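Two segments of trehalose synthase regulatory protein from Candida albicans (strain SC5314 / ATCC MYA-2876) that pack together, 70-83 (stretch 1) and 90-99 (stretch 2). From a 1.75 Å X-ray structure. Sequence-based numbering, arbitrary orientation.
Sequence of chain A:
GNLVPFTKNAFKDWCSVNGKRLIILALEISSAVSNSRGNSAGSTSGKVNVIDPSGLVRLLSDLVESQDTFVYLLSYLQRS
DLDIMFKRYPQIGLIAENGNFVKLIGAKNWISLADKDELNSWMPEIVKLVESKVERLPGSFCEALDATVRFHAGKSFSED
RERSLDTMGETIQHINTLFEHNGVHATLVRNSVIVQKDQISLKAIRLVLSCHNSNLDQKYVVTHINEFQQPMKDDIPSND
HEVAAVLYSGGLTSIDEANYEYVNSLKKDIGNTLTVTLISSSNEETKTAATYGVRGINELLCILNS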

# COMPACT_ATOMS: atom_id res chain seq x y z
N PHE A 70 -0.87 13.89 -9.21
CA PHE A 70 -0.96 13.65 -7.77
C PHE A 70 -0.23 12.36 -7.43
O PHE A 70 -0.59 11.29 -7.92
CB PHE A 70 -2.42 13.58 -7.33
CG PHE A 70 -3.24 14.75 -7.79
CD1 PHE A 70 -4.10 14.62 -8.87
CD2 PHE A 70 -3.14 15.98 -7.16
CE1 PHE A 70 -4.85 15.70 -9.30
CE2 PHE A 70 -3.88 17.05 -7.59
CZ PHE A 70 -4.74 16.92 -8.66
N VAL A 71 0.80 12.48 -6.59
CA VAL A 71 1.61 11.32 -6.20
C VAL A 71 1.34 10.94 -4.76
O VAL A 71 1.41 11.79 -3.87
CB VAL A 71 3.11 11.61 -6.37
CG1 VAL A 71 3.94 10.39 -5.99
CG2 VAL A 71 3.41 12.04 -7.81
N TYR A 72 1.00 9.66 -4.54
CA TYR A 72 0.75 9.13 -3.20
C TYR A 72 1.69 7.99 -2.86
O TYR A 72 1.94 7.11 -3.69
CB TYR A 72 -0.70 8.63 -3.07
CG TYR A 72 -1.68 9.75 -2.88
CD1 TYR A 72 -2.02 10.58 -3.95
CD2 TYR A 72 -2.25 10.00 -1.64
CE1 TYR A 72 -2.90 11.63 -3.78
CE2 TYR A 72 -3.14 11.04 -1.46
CZ TYR A 72 -3.46 11.85 -2.53
OH TYR A 72 -4.35 12.89 -2.36
N LEU A 73 2.22 8.02 -1.64
CA LEU A 73 2.98 6.90 -1.10
C LEU A 73 2.06 5.94 -0.36
O LEU A 73 1.28 6.36 0.49
CB LEU A 73 4.06 7.41 -0.14
CG LEU A 73 4.77 6.32 0.65
CD1 LEU A 73 5.77 5.59 -0.23
CD2 LEU A 73 5.46 6.92 1.89
N LEU A 74 2.16 4.65 -0.68
CA LEU A 74 1.44 3.61 0.04
C LEU A 74 2.46 2.88 0.89
O LEU A 74 3.41 2.30 0.37
CB LEU A 74 0.71 2.65 -0.91
CG LEU A 74 0.04 1.43 -0.29
CD1 LEU A 74 -1.06 1.83 0.71
CD2 LEU A 74 -0.54 0.52 -1.37
N SER A 75 2.26 2.92 2.20
CA SER A 75 3.26 2.44 3.16
C SER A 75 2.60 1.65 4.27
O SER A 75 1.46 1.93 4.65
CB SER A 75 4.02 3.63 3.75
OG SER A 75 4.86 3.24 4.82
N TYR A 76 3.32 0.66 4.80
CA TYR A 76 2.86 -0.09 5.97
C TYR A 76 3.04 0.69 7.26
O TYR A 76 2.50 0.30 8.30
CB TYR A 76 3.60 -1.42 6.09
CG TYR A 76 3.11 -2.50 5.16
CD1 TYR A 76 1.91 -3.16 5.40
CD2 TYR A 76 3.86 -2.86 4.05
CE1 TYR A 76 1.47 -4.15 4.54
CE2 TYR A 76 3.42 -3.85 3.19
CZ TYR A 76 2.23 -4.49 3.44
OH TYR A 76 1.79 -5.47 2.58
N LEU A 77 3.81 1.77 7.21
CA LEU A 77 4.17 2.50 8.43
C LEU A 77 3.00 3.23 9.06
O LEU A 77 2.04 3.60 8.39
CB LEU A 77 5.30 3.49 8.13
CG LEU A 77 6.60 2.88 7.62
CD1 LEU A 77 7.60 3.98 7.31
CD2 LEU A 77 7.20 1.90 8.63
N GLN A 78 3.08 3.44 10.37
CA GLN A 78 2.02 4.12 11.08
C GLN A 78 2.05 5.62 10.82
O GLN A 78 3.08 6.17 10.39
CB GLN A 78 2.10 3.83 12.58
CG GLN A 78 3.28 4.48 13.30
CD GLN A 78 3.38 4.03 14.75
OE1 GLN A 78 2.50 4.31 15.56
NE2 GLN A 78 4.45 3.31 15.07
N ARG A 79 0.92 6.27 11.07
CA ARG A 79 0.75 7.69 10.81
C ARG A 79 1.87 8.52 11.41
O ARG A 79 2.47 9.36 10.73
CB ARG A 79 -0.59 8.17 11.33
CG ARG A 79 -1.78 7.72 10.50
CD ARG A 79 -3.08 8.01 11.20
NE ARG A 79 -3.23 7.17 12.39
CZ ARG A 79 -4.19 7.31 13.29
NH1 ARG A 79 -5.11 8.26 13.14
NH2 ARG A 79 -4.25 6.50 14.33
N SER A 80 2.16 8.27 12.69
CA SER A 80 3.13 9.10 13.40
C SER A 80 4.53 9.02 12.78
O SER A 80 5.24 10.03 12.72
CB SER A 80 3.16 8.71 14.89
OG SER A 80 3.49 7.34 15.06
N ASP A 81 4.94 7.84 12.31
CA ASP A 81 6.23 7.71 11.64
C ASP A 81 6.25 8.44 10.30
O ASP A 81 7.25 9.08 9.95
CB ASP A 81 6.60 6.24 11.43
CG ASP A 81 7.07 5.56 12.72
OD1 ASP A 81 7.23 6.27 13.73
OD2 ASP A 81 7.27 4.33 12.71
N LEU A 82 5.16 8.34 9.54
CA LEU A 82 5.09 9.01 8.25
C LEU A 82 5.04 10.53 8.40
O LEU A 82 5.62 11.25 7.59
CB LEU A 82 3.86 8.51 7.46
CG LEU A 82 4.08 7.09 6.93
CD1 LEU A 82 2.78 6.49 6.40
CD2 LEU A 82 5.17 7.07 5.86
N ASP A 83 4.34 11.01 9.42
CA ASP A 83 4.26 12.45 9.67
C ASP A 83 5.65 13.01 10.00
O ASP A 83 6.00 14.11 9.58
CB ASP A 83 3.28 12.77 10.80
CG ASP A 83 1.83 12.78 10.34
OD1 ASP A 83 1.56 12.87 9.12
OD2 ASP A 83 0.94 12.73 11.22
N PRO A 90 4.89 18.34 2.02
CA PRO A 90 3.44 18.20 1.86
C PRO A 90 3.01 17.89 0.43
O PRO A 90 1.83 17.60 0.23
CB PRO A 90 2.91 19.58 2.30
CG PRO A 90 4.03 20.51 1.99
CD PRO A 90 5.28 19.74 2.29
N GLN A 91 3.93 17.92 -0.54
CA GLN A 91 3.59 17.63 -1.93
C GLN A 91 3.18 16.18 -2.14
O GLN A 91 2.54 15.85 -3.13
CB GLN A 91 4.75 17.93 -2.89
CG GLN A 91 5.53 19.19 -2.63
CD GLN A 91 6.65 18.96 -1.65
OE1 GLN A 91 6.42 18.89 -0.46
NE2 GLN A 91 7.88 18.84 -2.15
N ILE A 92 3.60 15.31 -1.22
CA ILE A 92 3.38 13.88 -1.34
C ILE A 92 2.17 13.43 -0.51
O ILE A 92 2.12 13.63 0.70
CB ILE A 92 4.62 13.08 -0.87
CG1 ILE A 92 5.86 13.48 -1.68
CG2 ILE A 92 4.38 11.58 -0.96
CD1 ILE A 92 6.98 12.48 -1.60
N GLY A 93 1.19 12.81 -1.17
CA GLY A 93 0.08 12.22 -0.45
C GLY A 93 0.54 10.99 0.31
O GLY A 93 1.48 10.31 -0.11
N LEU A 94 -0.11 10.71 1.43
CA LEU A 94 0.29 9.58 2.26
C LEU A 94 -0.85 8.62 2.51
O LEU A 94 -1.98 9.02 2.82
CB LEU A 94 0.84 10.08 3.61
CG LEU A 94 2.02 11.06 3.52
CD1 LEU A 94 2.30 11.70 4.88
CD2 LEU A 94 3.27 10.37 2.98
N ILE A 95 -0.55 7.33 2.40
CA ILE A 95 -1.48 6.28 2.79
C ILE A 95 -0.75 5.40 3.81
O ILE A 95 0.25 4.78 3.48
CB ILE A 95 -1.97 5.45 1.59
CG1 ILE A 95 -2.57 6.36 0.52
CG2 ILE A 95 -3.02 4.46 2.03
CD1 ILE A 95 -2.79 5.66 -0.81
N ALA A 96 -1.24 5.39 5.05
CA ALA A 96 -0.55 4.73 6.16
C ALA A 96 -1.18 3.39 6.51
O ALA A 96 -2.37 3.17 6.27
CB ALA A 96 -0.54 5.63 7.39
N GLU A 97 -0.36 2.51 7.10
CA GLU A 97 -0.77 1.16 7.48
C GLU A 97 -1.54 0.47 6.37
O GLU A 97 -2.61 -0.11 6.57
CB GLU A 97 -1.59 1.17 8.78
CG GLU A 97 -0.78 1.72 9.97
CD GLU A 97 -1.36 1.35 11.32
OE1 GLU A 97 -1.85 0.20 11.48
OE2 GLU A 97 -1.32 2.20 12.22
N ASN A 98 -0.97 0.57 5.17
CA ASN A 98 -1.44 -0.12 3.98
C ASN A 98 -2.85 0.26 3.57
O ASN A 98 -3.50 -0.48 2.85
CB ASN A 98 -1.34 -1.64 4.19
CG ASN A 98 -1.32 -2.40 2.89
OD1 ASN A 98 -1.90 -3.48 2.78
ND2 ASN A 98 -0.68 -1.82 1.88
N GLY A 99 -3.33 1.42 4.02
CA GLY A 99 -4.64 1.87 3.59
C GLY A 99 -5.59 2.28 4.69
O GLY A 99 -6.62 2.91 4.41
O HOH W 1 1.94 15.04 -5.77
O HOH W 2 -1.27 4.87 12.34

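The two stretches are joined chiefly through their backbones, as neighbouring parallel strands whose axes, 24° apart in direction, approach to 4.5 Å. Y72, L73 and L74 pair with G93, L94 and I95, and the hydrogen bonds alternate in the manner of a parallel ladder. G93 N donates to V71 O (2.9 Å), L73 N to G93 O (2.9 Å), I95 N to L73 O (2.8 Å) and S75 N to I95 O (3.0 Å). L73 and I95 thus each spend both their amide and their carbonyl on the partner stretch. At the start of the ladder, water 1 extends the connection, accepting from V71 N (2.9 Å) and donating to Q91 O (2.8 Å).

Beyond the strands the pairing continues through the turns. S75 O accepts from N98 N at 2.8 Å; E97 N lies only 3.1 Å from S75 O, but at a poor angle, and donates instead to L77 O (2.9 Å). L77 N is satisfied within its own stretch by S75 OG (3.0 Å). In stretch 2, G99 N closes a turn onto A96 O (3.0 Å). E97 and N98 both have positive phi, as does G99, whose backbone angles would jam a CB against the preceding carbonyl oxygen.

Glycine also suits G93. The CA of G93 sits over one face of the Y72 ring, 3.8 Å from the centroid, in a CH-pi contact, and an ideal CB on G93 would come within 2.2 Å of Y72 CD2. On this same face of the sheet, L74 CD1 meets I95 CG2 at 3.5 Å, while the hydroxyl of Y72 finds its hydrogen bond elsewhere in the structure. L73 and L94 occupy the other face, with L73 CD2 and L94 CD2 4.2 Å apart. The helix beginning at R79 adds L82, whose CB points toward stretch 2 and whose CD1 reaches A96 CB at 3.6 Å; the small alanine also lies 3.4 Å from L77 O through its CB. These aliphatic side chains are buried and ask for no polar partners.

Polar side chains gather near the turns. The Y76 ring carries N98 ND2 over one face, with Y76 CE1 3.7 Å from N98 CG, and N98 OD1 is satisfied elsewhere. Water 2 accepts from R79 N (2.9 Å) and R79 NE (3.0 Å) and lies 2.7 Å from E97 OE2, linking the first turn of the helix to the buried glutamate. Together the contacts bury 877 Å², summed over both stretches.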